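Local coordinates for putative ABC transporter, periplasmic binding protein, amino acid (Neisseria gonorrhoeae, PDB 2YJP) that probably serves as the solute receptor of an amino-acid ABC transporter, binding L-cysteine in a cleft between two lobes, at residues A[49-52]-A[56-59]; A[89-94]-A[255-260]; A[108-113]-A[133-138]; A[120-125]-A[139-144]; A[241-244]-A[250-253]. The protein carries 1 engineered substitution. All blocks are in the same frame, centred on the assembly; numbering follows the deposited sequence. Where two conformers were deposited one is given.

Interaction 1 of 5, residues A[49-52]-A[56-59]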
# COMPACT_ATOMS: atom_id res chain seq x y z
N ALA A 49 -10.45 -10.95 21.72
CA ALA A 49 -10.24 -11.02 23.15
C ALA A 49 -8.77 -10.86 23.54
O ALA A 49 -8.45 -10.13 24.49
CB ALA A 49 -10.84 -12.31 23.75
N ALA A 50 -7.86 -11.54 22.84
CA ALA A 50 -6.44 -11.49 23.22
C ALA A 50 -5.90 -10.07 23.07
O ALA A 50 -5.13 -9.61 23.89
CB ALA A 50 -5.62 -12.46 22.42
N ILE A 51 -6.31 -9.38 22.02
CA ILE A 51 -5.88 -8.03 21.81
C ILE A 51 -6.48 -7.07 22.83
O ILE A 51 -5.78 -6.16 23.27
CB ILE A 51 -6.17 -7.57 20.38
CG1 ILE A 51 -5.26 -8.32 19.37
CG2 ILE A 51 -5.98 -6.02 20.25
CD1 ILE A 51 -5.81 -8.34 17.98
N LYS A 52 -7.73 -7.29 23.23
CA LYS A 52 -8.37 -6.41 24.24
C LYS A 52 -7.56 -6.56 25.52
O LYS A 52 -7.37 -5.59 26.23
CB LYS A 52 -9.87 -6.72 24.45
CG LYS A 52 -10.76 -6.28 23.27
CD LYS A 52 -12.24 -6.50 23.55
CE LYS A 52 -13.10 -5.46 22.83
NZ LYS A 52 -14.54 -5.89 22.82
N VAL A 56 -3.49 -3.02 23.38
CA VAL A 56 -2.81 -2.39 22.27
C VAL A 56 -2.86 -3.33 21.06
O VAL A 56 -2.71 -4.55 21.20
CB VAL A 56 -1.31 -2.03 22.64
CG1 VAL A 56 -0.50 -3.27 22.93
CG2 VAL A 56 -0.61 -1.24 21.54
N ILE A 57 -3.08 -2.76 19.87
CA ILE A 57 -3.05 -3.56 18.67
C ILE A 57 -1.79 -3.23 17.88
O ILE A 57 -1.48 -2.05 17.62
CB ILE A 57 -4.33 -3.42 17.84
CG1 ILE A 57 -4.33 -4.43 16.65
CG2 ILE A 57 -4.53 -1.94 17.42
CD1 ILE A 57 -5.71 -4.57 15.94
N ARG A 58 -1.04 -4.27 17.55
CA ARG A 58 0.14 -4.12 16.70
C ARG A 58 -0.27 -4.13 15.23
O ARG A 58 -0.83 -5.13 14.74
CB ARG A 58 1.21 -5.17 17.02
CG ARG A 58 2.01 -4.79 18.28
CD ARG A 58 2.84 -5.96 18.86
NE ARG A 58 3.97 -6.30 18.00
CZ ARG A 58 5.08 -5.57 17.89
NH1 ARG A 58 5.24 -4.44 18.61
NH2 ARG A 58 6.04 -5.98 17.07
N ILE A 59 -0.03 -2.99 14.56
CA ILE A 59 -0.38 -2.85 13.14
C ILE A 59 0.78 -2.49 12.19
O ILE A 59 1.46 -1.45 12.38
CB ILE A 59 -1.55 -1.87 12.90
CG1 ILE A 59 -2.73 -2.27 13.78
CG2 ILE A 59 -1.95 -1.87 11.42
CD1 ILE A 59 -3.96 -1.39 13.71
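The carbonyl O of V56 is the polar atom that meets I51 across this contact, and it meets carbon rather than a donor: I51 CG2 stops 3.7 Å from V56 O. The same methyl reaches I57, where CG2 of I51 lies 3.9 Å from CB of I57, so one branch of one isoleucine makes both close approaches. Its placement follows from the first torsion of I51 (-69°), which sends CG2 opposite the backbone N and out toward the start of the strand. I57 receives it at the branch point instead of at a methyl, and the two side chains meet at a slant. With no hydrogen bond across and 134 Å² buried in total, the contact is van der Waals packing of one methyl on a carbonyl and a branch carbon. The strand's backbone at I57 and R58 pairs elsewhere: I57 with K98 and E100 of the neighbouring strand region, and the N of R58 with OD2 of D119. L92, from helix 80-93, also lies against I51. The arrangement is an N-terminal helix, 48-54, turning straight into strand 57-61, the middle strand of the parallel sheet 99-103, 57-61, 120-121 in the α/β fold of type II periplasmic binding proteins.

Interaction 2 of 5, residues A[89-94]-A[255-260]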
# COMPACT_ATOMS: atom_id res chain seq x y z
N ALA A 89 -8.60 0.86 16.02
CA ALA A 89 -8.16 0.89 17.43
C ALA A 89 -9.17 1.61 18.37
O ALA A 89 -9.42 1.16 19.51
CB ALA A 89 -6.79 1.50 17.56
N LYS A 90 -9.71 2.73 17.90
CA LYS A 90 -10.73 3.40 18.66
C LYS A 90 -11.92 2.43 18.93
O LYS A 90 -12.41 2.37 20.08
CB LYS A 90 -11.19 4.66 17.93
CG LYS A 90 -12.41 5.28 18.57
CD LYS A 90 -12.62 6.68 18.07
CE LYS A 90 -14.07 7.00 18.04
NZ LYS A 90 -14.71 6.11 19.03
N ASP A 91 -12.38 1.70 17.91
CA ASP A 91 -13.55 0.82 18.11
C ASP A 91 -13.18 -0.37 18.99
O ASP A 91 -13.94 -0.78 19.82
CB ASP A 91 -14.10 0.31 16.78
CG ASP A 91 -14.82 1.37 16.02
OD1 ASP A 91 -15.35 2.28 16.69
OD2 ASP A 91 -14.86 1.31 14.76
N LEU A 92 -11.98 -0.90 18.79
CA LEU A 92 -11.59 -2.11 19.47
C LEU A 92 -11.18 -1.84 20.92
O LEU A 92 -11.49 -2.62 21.81
CB LEU A 92 -10.42 -2.76 18.73
CG LEU A 92 -10.10 -4.16 19.28
CD1 LEU A 92 -11.13 -5.24 18.90
CD2 LEU A 92 -8.73 -4.58 18.88
N LEU A 93 -10.47 -0.74 21.13
CA LEU A 93 -9.76 -0.50 22.35
C LEU A 93 -10.22 0.74 23.07
O LEU A 93 -9.89 0.91 24.24
CB LEU A 93 -8.24 -0.42 22.07
CG LEU A 93 -7.71 -1.81 21.73
CD1 LEU A 93 -6.79 -1.83 20.73
CD2 LEU A 93 -7.13 -2.58 22.87
N GLY A 94 -10.97 1.61 22.41
CA GLY A 94 -11.57 2.76 23.11
C GLY A 94 -10.81 4.04 22.80
O GLY A 94 -11.25 5.12 23.14
N ASN A 255 -13.71 -7.37 9.03
CA ASN A 255 -14.76 -7.31 7.98
C ASN A 255 -15.94 -6.39 8.38
O ASN A 255 -16.33 -5.53 7.60
CB ASN A 255 -15.32 -8.70 7.69
CG ASN A 255 -14.36 -9.56 6.90
OD1 ASN A 255 -13.40 -9.07 6.31
ND2 ASN A 255 -14.63 -10.87 6.87
N GLY A 256 -16.50 -6.60 9.58
CA GLY A 256 -17.61 -5.83 10.10
C GLY A 256 -17.21 -4.36 10.26
O GLY A 256 -17.98 -3.45 9.94
N GLU A 257 -16.01 -4.13 10.74
CA GLU A 257 -15.47 -2.77 10.82
C GLU A 257 -15.31 -2.05 9.49
O GLU A 257 -15.69 -0.89 9.41
CB GLU A 257 -14.13 -2.78 11.50
CG GLU A 257 -14.20 -3.05 12.96
CD GLU A 257 -14.74 -1.86 13.70
OE1 GLU A 257 -14.20 -0.75 13.46
OE2 GLU A 257 -15.71 -2.02 14.49
N ILE A 258 -14.75 -2.73 8.48
CA ILE A 258 -14.62 -2.14 7.15
C ILE A 258 -15.98 -1.79 6.57
O ILE A 258 -16.15 -0.70 6.01
CB ILE A 258 -13.84 -3.04 6.16
CG1 ILE A 258 -12.38 -3.19 6.62
CG2 ILE A 258 -13.90 -2.48 4.71
CD1 ILE A 258 -11.57 -1.86 6.80
N ALA A 259 -16.94 -2.71 6.72
CA ALA A 259 -18.28 -2.59 6.13
C ALA A 259 -18.92 -1.38 6.76
O ALA A 259 -19.56 -0.57 6.06
CB ALA A 259 -19.13 -3.87 6.41
N ALA A 260 -18.75 -1.27 8.08
CA ALA A 260 -19.39 -0.18 8.84
C ALA A 260 -18.77 1.15 8.44
O ALA A 260 -19.48 2.16 8.35
CB ALA A 260 -19.33 -0.38 10.36
O HOH W 1 -17.35 0.03 13.91
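The last turns of helix 80-93 pass the middle of helix 248-264, with the CA atoms of D91 and E257 8.3 Å apart, the nearest backbone approach of the two segments. This is a helix-helix contact on the surface of one lobe of the α/β binding-protein fold, and it joins parts of the chain 161 residues apart. Between these segments D91 and E257, both directed at the opposite helix, make the contact. OD2 of D91 comes to 2.5 Å from OE1 of E257, a separation suggesting that a proton may be shared between the acids, though the model cannot place it. The carboxylate planes are turned 65° apart, so the groups are not stacked. The bend at chi2 (-73°) turns the E257 carboxylate beside D91, with OE2 of E257 3.6 Å from CB of D91. The charge of D91 has a stronger partner beyond the pair: R266 forms a salt bridge through NH1 to OD2 of D91, which would tend to offset the crowding of negative charge. W253, one turn earlier on helix 248-264, also lies against D91. Beyond this point helix 80-93 ends at G94, whose positive phi of 104° takes the chain out of the helix while its N still bonds O of K90 at 2.8 Å. Water 1 completes the bridge by donating to both acids, 2.9 Å to OD2 of D91 and 2.7 Å to OE2 of E257.

Interaction 3 of 5, residues A[108-113]-A[133-138]. With CYS (cysteine), chain D.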
# COMPACT_ATOMS: atom_id res chain seq x y z
N ASN A 108 8.14 -7.75 3.74
CA ASN A 108 8.07 -8.36 5.08
C ASN A 108 6.64 -8.52 5.57
O ASN A 108 6.42 -9.09 6.66
CB ASN A 108 8.80 -7.49 6.13
CG ASN A 108 10.31 -7.65 6.06
OD1 ASN A 108 10.80 -8.57 5.44
ND2 ASN A 108 11.03 -6.72 6.66
N ARG A 109 5.70 -8.00 4.78
CA ARG A 109 4.31 -7.96 5.22
C ARG A 109 3.76 -9.33 5.59
O ARG A 109 3.17 -9.45 6.64
CB ARG A 109 3.40 -7.28 4.21
CG ARG A 109 3.65 -5.76 4.12
CD ARG A 109 2.81 -5.16 2.99
NE ARG A 109 3.30 -5.64 1.71
CZ ARG A 109 2.95 -5.10 0.56
NH1 ARG A 109 2.11 -4.09 0.59
NH2 ARG A 109 3.43 -5.55 -0.58
N VAL A 110 3.97 -10.33 4.74
CA VAL A 110 3.52 -11.67 4.98
C VAL A 110 4.21 -12.25 6.23
O VAL A 110 3.53 -12.69 7.14
CB VAL A 110 3.76 -12.59 3.73
CG1 VAL A 110 3.59 -14.08 4.10
CG2 VAL A 110 2.82 -12.19 2.58
N GLU A 111 5.55 -12.23 6.26
CA GLU A 111 6.30 -12.72 7.41
C GLU A 111 5.90 -12.11 8.79
O GLU A 111 5.90 -12.78 9.79
CB GLU A 111 7.82 -12.54 7.16
CG GLU A 111 8.70 -12.96 8.35
CD GLU A 111 8.47 -14.43 8.79
OE1 GLU A 111 8.38 -15.34 7.94
OE2 GLU A 111 8.37 -14.72 9.99
N TYR A 112 5.55 -10.83 8.80
CA TYR A 112 5.34 -10.12 10.06
C TYR A 112 4.01 -10.50 10.63
O TYR A 112 3.85 -10.63 11.84
CB TYR A 112 5.35 -8.60 9.81
CG TYR A 112 6.73 -7.92 9.89
CD1 TYR A 112 7.87 -8.53 9.59
CD2 TYR A 112 6.85 -6.66 10.28
CE1 TYR A 112 9.10 -7.87 9.67
CE2 TYR A 112 8.05 -6.01 10.32
CZ TYR A 112 9.17 -6.59 10.03
OH TYR A 112 10.35 -5.87 10.12
N VAL A 113 3.03 -10.69 9.75
CA VAL A 113 1.72 -11.10 10.18
C VAL A 113 1.72 -12.60 10.49
O VAL A 113 1.07 -13.03 11.43
CB VAL A 113 0.65 -10.73 9.10
CG1 VAL A 113 0.08 -11.86 8.50
CG2 VAL A 113 -0.50 -10.41 9.68
N GLU A 133 -2.90 -17.42 -0.22
CA GLU A 133 -2.40 -18.69 0.28
C GLU A 133 -1.64 -18.55 1.59
O GLU A 133 -1.55 -19.49 2.36
CB GLU A 133 -1.48 -19.38 -0.76
CG GLU A 133 -2.21 -19.92 -1.98
CD GLU A 133 -1.25 -20.44 -3.04
OE1 GLU A 133 -0.15 -20.92 -2.69
OE2 GLU A 133 -1.58 -20.40 -4.26
N ALA A 134 -1.07 -17.38 1.83
CA ALA A 134 -0.20 -17.20 2.97
C ALA A 134 -0.86 -16.47 4.13
O ALA A 134 -0.45 -16.68 5.29
CB ALA A 134 1.07 -16.51 2.52
N VAL A 135 -1.85 -15.61 3.82
CA VAL A 135 -2.52 -14.77 4.84
C VAL A 135 -4.06 -14.65 4.58
O VAL A 135 -4.55 -14.96 3.49
CB VAL A 135 -1.88 -13.32 4.95
CG1 VAL A 135 -0.29 -13.36 5.14
CG2 VAL A 135 -2.33 -12.39 3.76
N ASP A 136 -4.84 -14.17 5.56
CA ASP A 136 -6.24 -13.93 5.25
C ASP A 136 -6.53 -12.44 5.08
O ASP A 136 -6.23 -11.61 5.98
CB ASP A 136 -7.20 -14.54 6.27
CG ASP A 136 -7.26 -16.09 6.23
OD1 ASP A 136 -7.33 -16.72 5.13
OD2 ASP A 136 -7.31 -16.69 7.33
N PHE A 137 -7.15 -12.11 3.95
CA PHE A 137 -7.54 -10.74 3.63
C PHE A 137 -8.96 -10.45 4.09
O PHE A 137 -9.88 -11.21 3.76
CB PHE A 137 -7.45 -10.50 2.14
CG PHE A 137 -6.03 -10.37 1.65
CD1 PHE A 137 -5.33 -9.15 1.78
CD2 PHE A 137 -5.39 -11.45 1.01
CE1 PHE A 137 -4.02 -9.02 1.29
CE2 PHE A 137 -4.09 -11.33 0.53
CZ PHE A 137 -3.40 -10.12 0.66
N ALA A 138 -9.12 -9.36 4.84
CA ALA A 138 -10.48 -8.83 5.12
C ALA A 138 -11.06 -8.11 3.92
O ALA A 138 -10.40 -7.99 2.92
CB ALA A 138 -10.44 -7.90 6.31
N CYS D . -0.10 -2.30 -2.94
CA CYS D . 1.05 -2.94 -3.61
C CYS D . 1.38 -4.27 -2.94
O CYS D . 0.65 -4.68 -1.99
CB CYS D . 2.29 -2.05 -3.56
SG CYS D . 2.81 -1.57 -1.91
OXT CYS D . 2.35 -4.91 -3.35
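V135 CG1 is the bump of this contact, and the hollow it enters is the space between V110 and V113, one turn apart on helix 109-114. The motif is a short helix packed against strand 135-137, which pairs with strand 237-244, in the α/β lobe of a type II periplasmic binding protein. CG1 of V135 touches both valines, 4.1 Å from CG1 of V110 and 3.7 Å from CG1 of V113, though the V113 side is doubtful because the first torsion of that residue is irregular. Both valine pairs meet at a slant. A second, smaller bump comes from A134, whose CB rests 3.8 Å from CG1 of V110; that V110 methyl thus wedges between A134 and V135. The first torsion of V135 (-52°) aims CG1 at the helix and leaves CG2 over the F137 ring, 3.8 Å above its plane near the rim. No hydrogen bond crosses; the side-chain contacts between the segments are all carbon to carbon, with 140 Å² buried in total.

From the first turn of the same helix R109 leaves for the cysteine pocket, its chain bent at chi3. Its rotation is fixed by two backbone carbonyls, O of A106 at NE and O of A123 at NH1. The guanidinium then meets the ligand carboxylate with unequal bonds. NH1 of R109 reaches O of the cysteine only weakly, whereas NH2 of R109 donates in plane to OXT at 3.0 Å, with a nearly straight N-H...O angle of 160°.

Interaction 4 of 5, residues A[120-125]-A[139-144]. With CYS (cysteine), chain D.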
# COMPACT_ATOMS: atom_id res chain seq x y z
N LEU A 120 -2.15 -7.34 12.47
CA LEU A 120 -2.89 -6.89 11.35
C LEU A 120 -1.93 -6.14 10.43
O LEU A 120 -1.03 -5.43 10.89
CB LEU A 120 -4.01 -5.97 11.83
CG LEU A 120 -4.84 -5.29 10.76
CD1 LEU A 120 -5.77 -6.21 10.13
CD2 LEU A 120 -5.76 -4.34 11.38
N ILE A 121 -2.12 -6.31 9.12
CA ILE A 121 -1.34 -5.57 8.13
C ILE A 121 -2.25 -4.57 7.51
O ILE A 121 -3.31 -4.95 6.98
CB ILE A 121 -0.77 -6.45 7.01
CG1 ILE A 121 0.33 -7.35 7.59
CG2 ILE A 121 -0.32 -5.58 5.79
CD1 ILE A 121 1.60 -6.56 8.06
N LEU A 122 -1.85 -3.29 7.59
CA LEU A 122 -2.50 -2.23 6.83
C LEU A 122 -1.40 -1.50 6.06
O LEU A 122 -1.45 -0.27 5.90
CB LEU A 122 -3.25 -1.30 7.78
CG LEU A 122 -4.69 -1.79 8.09
CD1 LEU A 122 -5.39 -1.01 9.14
CD2 LEU A 122 -5.60 -1.81 6.79
N ALA A 123 -0.38 -2.23 5.60
CA ALA A 123 0.64 -1.63 4.76
C ALA A 123 0.19 -1.71 3.29
O ALA A 123 0.67 -2.55 2.52
CB ALA A 123 2.01 -2.29 4.96
N ASN A 124 -0.74 -0.82 2.94
CA ASN A 124 -1.33 -0.69 1.59
C ASN A 124 -1.21 -1.95 0.70
O ASN A 124 -0.60 -1.92 -0.38
CB ASN A 124 -0.73 0.57 0.90
CG ASN A 124 -1.70 1.23 -0.05
OD1 ASN A 124 -1.40 1.45 -1.24
ND2 ASN A 124 -2.90 1.57 0.47
N PHE A 125 -1.92 -3.00 1.11
CA PHE A 125 -1.62 -4.37 0.74
C PHE A 125 -2.56 -4.95 -0.31
O PHE A 125 -3.77 -5.19 -0.05
CB PHE A 125 -1.66 -5.23 2.02
CG PHE A 125 -0.90 -6.52 1.95
CD1 PHE A 125 0.11 -6.72 1.02
CD2 PHE A 125 -1.19 -7.54 2.86
CE1 PHE A 125 0.82 -7.94 1.01
CE2 PHE A 125 -0.51 -8.74 2.85
CZ PHE A 125 0.49 -8.94 1.95
N ASP A 139 -12.27 -7.62 4.04
CA ASP A 139 -12.89 -6.77 3.05
C ASP A 139 -12.00 -5.66 2.59
O ASP A 139 -11.50 -4.92 3.42
CB ASP A 139 -14.10 -6.05 3.65
CG ASP A 139 -15.29 -6.93 3.78
OD1 ASP A 139 -15.18 -8.16 3.50
OD2 ASP A 139 -16.34 -6.38 4.17
N PRO A 140 -11.91 -5.49 1.25
CA PRO A 140 -11.09 -4.43 0.65
C PRO A 140 -11.62 -3.06 1.00
O PRO A 140 -12.86 -2.90 1.17
CB PRO A 140 -11.20 -4.66 -0.85
CG PRO A 140 -12.23 -5.71 -1.06
CD PRO A 140 -12.67 -6.28 0.28
N TYR A 141 -10.70 -2.09 1.11
CA TYR A 141 -11.07 -0.70 1.26
C TYR A 141 -10.68 0.20 0.08
O TYR A 141 -11.25 1.28 -0.07
CB TYR A 141 -10.56 -0.12 2.59
CG TYR A 141 -9.09 -0.21 2.79
CD1 TYR A 141 -8.54 -1.32 3.41
CD2 TYR A 141 -8.23 0.82 2.39
CE1 TYR A 141 -7.21 -1.43 3.63
CE2 TYR A 141 -6.84 0.74 2.63
CZ TYR A 141 -6.34 -0.42 3.24
OH TYR A 141 -4.99 -0.58 3.50
N MET A 142 -9.74 -0.24 -0.75
CA MET A 142 -9.41 0.52 -1.96
C MET A 142 -9.01 -0.37 -3.15
O MET A 142 -8.89 -1.59 -3.00
CB MET A 142 -8.40 1.62 -1.68
CG MET A 142 -6.95 1.24 -1.73
SD MET A 142 -5.85 2.68 -1.49
CE MET A 142 -5.26 2.93 -3.16
N LYS A 143 -8.86 0.25 -4.31
CA LYS A 143 -8.41 -0.45 -5.52
C LYS A 143 -7.27 0.34 -6.16
O LYS A 143 -7.19 1.54 -5.96
CB LYS A 143 -9.53 -0.64 -6.56
CG LYS A 143 -10.74 0.12 -6.33
CD LYS A 143 -11.61 0.21 -7.54
CE LYS A 143 -13.05 0.54 -7.11
NZ LYS A 143 -13.66 1.53 -7.96
N VAL A 144 -6.43 -0.36 -6.92
CA VAL A 144 -5.32 0.25 -7.56
C VAL A 144 -4.80 -0.63 -8.72
O VAL A 144 -4.89 -1.84 -8.72
CB VAL A 144 -4.20 0.61 -6.47
CG1 VAL A 144 -3.27 -0.40 -6.24
CG2 VAL A 144 -3.36 1.65 -6.95
N CYS D . -0.10 -2.30 -2.94
CA CYS D . 1.05 -2.94 -3.61
C CYS D . 1.38 -4.27 -2.94
O CYS D . 0.65 -4.68 -1.99
CB CYS D . 2.29 -2.05 -3.56
SG CYS D . 2.81 -1.57 -1.91
OXT CYS D . 2.35 -4.91 -3.35
O HOH W 2 -3.65 -2.95 3.44
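An inverse gamma turn centred on A123 and a classic beta bulge, in which Y141 and M142 both face I239, mark the two segments where they meet beside the cysteine pocket. Two side-chain pairs span the gap. CD2 of L122 lies 3.6 Å from CE1 of Y141, meeting the phenol ring at an oblique angle near its hydroxyl end. N124 and M142 cross at about a right angle, with ND2 of N124 3.7 Å from SD of M142, a packing contact. The polar end of N124 is engaged elsewhere, OD1 with K65 and ND2 with D81, whose OD1 also bonds the hydroxyl of Y141. Water 2 links the segments indirectly, accepting from N of F125 at 2.9 Å and donating to OH of Y141 at 2.7 Å. The carbonyl O of N124 takes a 2.6 Å hydrogen bond from N of the bound cysteine. F125 presents a ring edge to the ligand's carboxylate O, CD1 of F125 lying 3.7 Å away. The chemistry implies a second shell of D81 and Y141 with its water, beside the pocket residue K65 bonded to OD1 of N124, which is consistent with their steadying the N124 carbonyl that accepts from the ligand's amino group.

Interaction 5 of 5, residues A[241-244]-A[250-253]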
# COMPACT_ATOMS: atom_id res chain seq x y z
N PRO A 241 -7.05 -5.12 4.32
CA PRO A 241 -6.26 -5.49 5.51
C PRO A 241 -5.95 -6.97 5.47
O PRO A 241 -6.66 -7.74 4.81
CB PRO A 241 -7.22 -5.23 6.67
CG PRO A 241 -8.43 -4.43 6.08
CD PRO A 241 -8.47 -4.88 4.64
N ALA A 242 -4.91 -7.41 6.19
CA ALA A 242 -4.61 -8.85 6.25
C ALA A 242 -4.31 -9.30 7.67
O ALA A 242 -3.60 -8.59 8.40
CB ALA A 242 -3.47 -9.22 5.32
N VAL A 243 -4.85 -10.47 8.05
CA VAL A 243 -4.54 -11.08 9.34
C VAL A 243 -3.82 -12.39 9.08
O VAL A 243 -3.81 -12.85 7.94
CB VAL A 243 -5.79 -11.33 10.19
CG1 VAL A 243 -6.47 -10.02 10.52
CG2 VAL A 243 -6.76 -12.32 9.49
N GLN A 244 -3.25 -12.97 10.14
CA GLN A 244 -2.63 -14.30 10.09
C GLN A 244 -3.62 -15.30 9.53
O GLN A 244 -4.80 -15.27 9.89
CB GLN A 244 -2.22 -14.75 11.48
CG GLN A 244 -1.31 -15.95 11.56
CD GLN A 244 -0.87 -16.25 13.02
OE1 GLN A 244 -1.65 -16.78 13.78
NE2 GLN A 244 0.36 -15.88 13.39
N LEU A 250 -10.33 -12.41 14.32
CA LEU A 250 -9.94 -11.03 13.99
C LEU A 250 -10.39 -10.63 12.58
O LEU A 250 -10.80 -9.48 12.35
CB LEU A 250 -8.44 -10.83 14.13
CG LEU A 250 -7.96 -9.34 14.10
CD1 LEU A 250 -8.59 -8.41 15.16
CD2 LEU A 250 -6.45 -9.27 14.16
N LEU A 251 -10.30 -11.59 11.65
CA LEU A 251 -10.81 -11.44 10.31
C LEU A 251 -12.27 -11.01 10.32
O LEU A 251 -12.65 -10.04 9.65
CB LEU A 251 -10.64 -12.75 9.52
CG LEU A 251 -11.16 -12.65 8.09
CD1 LEU A 251 -10.27 -11.60 7.25
CD2 LEU A 251 -11.23 -14.04 7.37
N ASN A 252 -13.11 -11.77 11.06
CA ASN A 252 -14.52 -11.47 11.08
C ASN A 252 -14.83 -10.07 11.67
O ASN A 252 -15.67 -9.32 11.12
CB ASN A 252 -15.28 -12.55 11.84
CG ASN A 252 -16.73 -12.23 11.93
OD1 ASN A 252 -17.39 -11.96 10.91
ND2 ASN A 252 -17.24 -12.20 13.13
N TRP A 253 -14.11 -9.70 12.74
CA TRP A 253 -14.22 -8.37 13.32
C TRP A 253 -13.78 -7.26 12.39
O TRP A 253 -14.49 -6.26 12.26
CB TRP A 253 -13.40 -8.29 14.60
CG TRP A 253 -13.66 -7.04 15.32
CD1 TRP A 253 -14.72 -6.74 16.13
CD2 TRP A 253 -12.87 -5.86 15.25
NE1 TRP A 253 -14.60 -5.46 16.60
CE2 TRP A 253 -13.47 -4.90 16.08
CE3 TRP A 253 -11.68 -5.54 14.60
CZ2 TRP A 253 -12.93 -3.61 16.24
CZ3 TRP A 253 -11.15 -4.27 14.75
CH2 TRP A 253 -11.78 -3.33 15.56
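Strand 237-244 and helix 248-264 follow each other closely in the chain, and V243 and L251 are the nearest residues of the two segments, with CA atoms 6.4 Å apart. Within 241-244 the side chain of V243 is the one directed at the helix, and its two methyls divide the work. CG1 of V243 lies 3.7 Å from CD2 of L250 and 3.9 Å from CG of L250, the two side chains meeting at a slant. CG2 of V243 turns to the next residue, stopping 3.9 Å from CB of L251, and here the side chains cross at about a right angle. The first torsion of V243 (-63°) produces this split, placing CG1 beside the backbone N and spreading the methyls over consecutive residues of the helix. L250 also touches I51 of helix 48-54, while L251 touches A138. On the other side of the strand A242 faces away from this helix, packing on V135 and F137. No hydrogen bond passes between the segments, and the backbone of V243 pairs instead with D136. The contacts across the segments are all carbon to carbon, within 137 Å² buried in total, which is consistent with shape rather than directional bonds governing this part of the helix-sheet interface.

Overall arrangement
Interactions 1, 4 and 5 are buried, interaction 3 is partly so, and interaction 2 lies at the surface. Chemistry follows place: 1, 3 and 5 are sealed by aliphatic branches, interaction 2 joins two acids through a water, and interaction 4 mixes packing with polar links. Interactions 2 and 5 share helix 248-264, whose W253 packs on L92, while L92 also meets I51 of interaction 1. Backbone bonds tie sheet neighbours: A138 N to P241 O joins 3 with 5, and I121 N to A242 O joins 4 with 5. Interactions 3 and 4 alone reach the bound cysteine; their centres are 11 Å apart, and R109 packs on F125.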